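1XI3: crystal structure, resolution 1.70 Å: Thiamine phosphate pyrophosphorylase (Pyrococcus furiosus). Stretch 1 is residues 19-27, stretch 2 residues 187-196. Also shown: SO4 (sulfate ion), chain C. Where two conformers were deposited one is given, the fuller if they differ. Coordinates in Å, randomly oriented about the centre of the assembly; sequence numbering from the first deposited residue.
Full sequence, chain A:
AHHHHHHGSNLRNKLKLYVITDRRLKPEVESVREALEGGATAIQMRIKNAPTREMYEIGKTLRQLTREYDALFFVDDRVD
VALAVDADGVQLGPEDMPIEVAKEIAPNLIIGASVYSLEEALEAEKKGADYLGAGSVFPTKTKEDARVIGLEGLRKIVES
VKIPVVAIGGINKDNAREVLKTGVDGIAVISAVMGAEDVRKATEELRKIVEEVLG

Stretch 1 (19-27) VITDRRLKP
Stretch 2 (187-196) IAVISAVMGA

Residues 19-27 of thiamine phosphate pyrophosphorylase pack against residues 187-196, burying 603 Å² in all. Two parallel strands, ending at Ile20 and Val189, lie side by side, with CA atoms 5.2 Å apart for both Val19-Val189 and Ile20-Ile190. Val19 (phi/psi -108/132), Ile20 (-115/137) and Val189 (-130/147) are extended. Ile190 (-122/-75) then turns the chain into the short helix 191-194, for which it is the N-cap residue, while the first stretch runs on as loop to Pro27, itself the N-cap of a following helix. The paths approach again at Leu25 and Gly195, CA to CA 5.8 Å.

A single hydrogen bond joins the stretches, Ile20 N to Val189 O, 3.1 Å and 160° at the hydrogen. Each stretch holds its own bend. Asp22 O accepts from Leu25 N (2.9 Å) and Lys26 N (3.0 Å); Ile190 O accepts from Val193 N (3.1 Å) and Met194 N (2.8 Å). Ile20 O and Thr21 O are buried by the contact without a polar partner; the nearest atom of Met194 to Ile20 O is CG, at 3.5 Å.

Apolar side chains supply most of the remaining contact. Val19 (chi1 t) and Val189 (m) lie on the same face of the sheet and meet CG2 to CG2 at 4.0 Å. Val19 CG1 also reaches Val193 CG1 (4.1 Å; Val193 chi1 t) and Met194 CE (3.6 Å). Ile20 (m, t) sets CB 3.7 Å from CG1 of Ile190 (m, t) and CD1 4.2 Å from Ala188 CB. Met194, with the largest area covered, points toward the first stretch; its m, m, t rotamer carries CE to Val19 CG1, while CG lies against Ile20 O. Leu25 (m, t) covers the helix end, CD1 lying 3.8 Å from Met194 CB. Two close contacts there are with backbone atoms: Leu25 CD1 is 3.8 Å from Gly195 N, and Lys26 CG is 3.2 Å from Met194 O. The Lys26 side chain is not modelled beyond CG.

Asp22 (t, chi2 -7°) packs CB 3.6 Å from Ile190 CG2, while its carboxylate serves its own loop. Asp22 OD1 accepts from Arg24 N (3.0 Å) and, in a salt bridge, Arg24 NE (2.9 Å); Asp22 OD2 accepts from Arg24 NH2 (2.9 Å). Arg24 takes m, t, m with chi4 -174°.

A sulfate ion sits at the helix start, where free amides favour an anion: Ile190 N donates to sulfate O3 (3.1 Å) and Ser191 N to sulfate O2 (3.0 Å). Ser191 OG (chi1 p) lies 3.0 Å from sulfate O1.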

# COMPACT_ATOMS: atom_id res chain seq x y z
N VAL A 19 -7.86 -16.61 -11.58
CA VAL A 19 -8.91 -16.52 -10.58
C VAL A 19 -8.56 -15.42 -9.57
O VAL A 19 -7.45 -15.41 -8.99
CB VAL A 19 -9.14 -17.88 -9.85
CG1 VAL A 19 -10.07 -17.74 -8.68
CG2 VAL A 19 -9.69 -18.89 -10.82
N ILE A 20 -9.53 -14.55 -9.30
CA ILE A 20 -9.33 -13.40 -8.45
C ILE A 20 -10.19 -13.56 -7.20
O ILE A 20 -11.35 -13.96 -7.27
CB ILE A 20 -9.72 -12.10 -9.20
CG1 ILE A 20 -8.86 -11.93 -10.50
CG2 ILE A 20 -9.57 -10.89 -8.26
CD1 ILE A 20 -9.31 -10.87 -11.42
N THR A 21 -9.61 -13.25 -6.05
CA THR A 21 -10.33 -13.39 -4.77
C THR A 21 -11.43 -12.35 -4.62
O THR A 21 -11.37 -11.30 -5.22
CB THR A 21 -9.39 -13.30 -3.52
OG1 THR A 21 -8.90 -11.97 -3.34
CG2 THR A 21 -8.25 -14.35 -3.59
N ASP A 22 -12.40 -12.65 -3.76
CA ASP A 22 -13.39 -11.65 -3.36
C ASP A 22 -14.01 -12.05 -2.05
O ASP A 22 -14.92 -12.88 -2.02
CB ASP A 22 -14.46 -11.47 -4.45
CG ASP A 22 -15.42 -10.33 -4.13
OD1 ASP A 22 -15.34 -9.75 -3.02
OD2 ASP A 22 -16.22 -9.96 -5.03
N ARG A 23 -13.47 -11.50 -0.96
CA ARG A 23 -13.94 -11.85 0.39
C ARG A 23 -15.40 -11.43 0.63
O ARG A 23 -16.00 -11.84 1.64
CB ARG A 23 -13.03 -11.24 1.45
CG ARG A 23 -12.95 -9.72 1.39
CD ARG A 23 -12.17 -9.10 2.55
NE ARG A 23 -10.88 -9.75 2.77
CZ ARG A 23 -10.10 -9.54 3.82
NH1 ARG A 23 -10.44 -8.65 4.76
NH2 ARG A 23 -8.98 -10.23 3.92
N ARG A 24 -15.96 -10.60 -0.25
CA ARG A 24 -17.42 -10.34 -0.22
C ARG A 24 -18.24 -11.61 -0.48
O ARG A 24 -19.42 -11.71 -0.03
CB ARG A 24 -17.85 -9.23 -1.17
CG ARG A 24 -17.24 -7.88 -0.87
CD ARG A 24 -17.52 -6.86 -1.95
NE ARG A 24 -16.91 -7.28 -3.21
CZ ARG A 24 -16.89 -6.56 -4.32
NH1 ARG A 24 -17.42 -5.34 -4.34
NH2 ARG A 24 -16.30 -7.04 -5.41
N LEU A 25 -17.63 -12.56 -1.19
CA LEU A 25 -18.25 -13.82 -1.56
C LEU A 25 -17.72 -14.99 -0.74
O LEU A 25 -18.51 -15.81 -0.24
CB LEU A 25 -18.05 -14.10 -3.04
CG LEU A 25 -18.57 -13.02 -4.01
CD1 LEU A 25 -18.10 -13.36 -5.42
CD2 LEU A 25 -20.08 -12.91 -3.93
N LYS A 26 -16.38 -15.09 -0.62
CA LYS A 26 -15.75 -16.23 0.04
C LYS A 26 -14.44 -15.82 0.63
O LYS A 26 -13.76 -14.98 0.06
CB LYS A 26 -15.46 -17.35 -0.95
CG LYS A 26 -16.64 -18.19 -1.35
N PRO A 27 -14.06 -16.40 1.76
CA PRO A 27 -12.74 -16.03 2.31
C PRO A 27 -11.61 -16.50 1.40
O PRO A 27 -11.74 -17.53 0.73
CB PRO A 27 -12.68 -16.74 3.67
CG PRO A 27 -14.10 -17.22 3.93
CD PRO A 27 -14.78 -17.35 2.63
N ILE A 187 -8.70 -16.24 -19.48
CA ILE A 187 -9.85 -15.57 -18.89
C ILE A 187 -9.66 -15.40 -17.39
O ILE A 187 -9.14 -16.27 -16.71
CB ILE A 187 -11.16 -16.29 -19.20
CG1 ILE A 187 -11.11 -17.76 -18.71
CG2 ILE A 187 -11.42 -16.23 -20.68
CD1 ILE A 187 -12.45 -18.48 -18.72
N ALA A 188 -10.08 -14.22 -16.90
CA ALA A 188 -10.08 -13.90 -15.51
C ALA A 188 -11.51 -13.91 -15.00
O ALA A 188 -12.39 -13.32 -15.61
CB ALA A 188 -9.43 -12.54 -15.26
N VAL A 189 -11.71 -14.59 -13.88
CA VAL A 189 -13.01 -14.73 -13.28
C VAL A 189 -12.99 -14.39 -11.79
O VAL A 189 -12.01 -14.67 -11.09
CB VAL A 189 -13.58 -16.15 -13.50
CG1 VAL A 189 -13.86 -16.38 -14.99
CG2 VAL A 189 -12.66 -17.21 -12.96
N ILE A 190 -14.10 -13.83 -11.33
CA ILE A 190 -14.34 -13.62 -9.90
C ILE A 190 -15.63 -14.37 -9.54
O ILE A 190 -15.58 -15.45 -8.97
CB ILE A 190 -14.42 -12.11 -9.54
CG1 ILE A 190 -13.24 -11.35 -10.18
CG2 ILE A 190 -14.46 -11.96 -8.01
CD1 ILE A 190 -13.04 -9.92 -9.65
N SER A 191 -16.76 -13.80 -9.94
CA SER A 191 -18.07 -14.31 -9.50
C SER A 191 -18.34 -15.75 -9.94
O SER A 191 -18.94 -16.51 -9.19
CB SER A 191 -19.20 -13.38 -9.98
OG SER A 191 -19.33 -13.42 -11.38
N ALA A 192 -17.95 -16.09 -11.16
CA ALA A 192 -18.15 -17.45 -11.68
C ALA A 192 -17.57 -18.54 -10.78
O ALA A 192 -18.10 -19.68 -10.73
CB ALA A 192 -17.58 -17.55 -13.07
N VAL A 193 -16.49 -18.22 -10.06
CA VAL A 193 -15.84 -19.20 -9.21
C VAL A 193 -16.14 -18.92 -7.74
O VAL A 193 -16.60 -19.80 -6.99
CB VAL A 193 -14.32 -19.21 -9.52
CG1 VAL A 193 -13.55 -19.95 -8.47
CG2 VAL A 193 -14.13 -19.82 -10.89
N MET A 194 -15.92 -17.68 -7.33
CA MET A 194 -16.05 -17.31 -5.92
C MET A 194 -17.51 -17.26 -5.46
O MET A 194 -17.78 -17.40 -4.27
CB MET A 194 -15.37 -15.96 -5.67
CG MET A 194 -13.88 -16.00 -5.89
SD MET A 194 -13.03 -16.95 -4.59
CE MET A 194 -11.44 -17.36 -5.34
N GLY A 195 -18.42 -17.04 -6.41
CA GLY A 195 -19.84 -17.02 -6.15
C GLY A 195 -20.50 -18.38 -6.33
O GLY A 195 -21.70 -18.51 -6.11
N ALA A 196 -19.72 -19.38 -6.73
CA ALA A 196 -20.22 -20.73 -6.95
C ALA A 196 -20.41 -21.44 -5.63
O ALA A 196 -19.69 -21.18 -4.67
CB ALA A 196 -19.25 -21.49 -7.80
S SO4 C . -16.88 -11.03 -12.68
O1 SO4 C . -18.12 -11.48 -13.34
O2 SO4 C . -17.21 -11.14 -11.27
O3 SO4 C . -15.77 -11.92 -13.03
O4 SO4 C . -16.59 -9.75 -13.25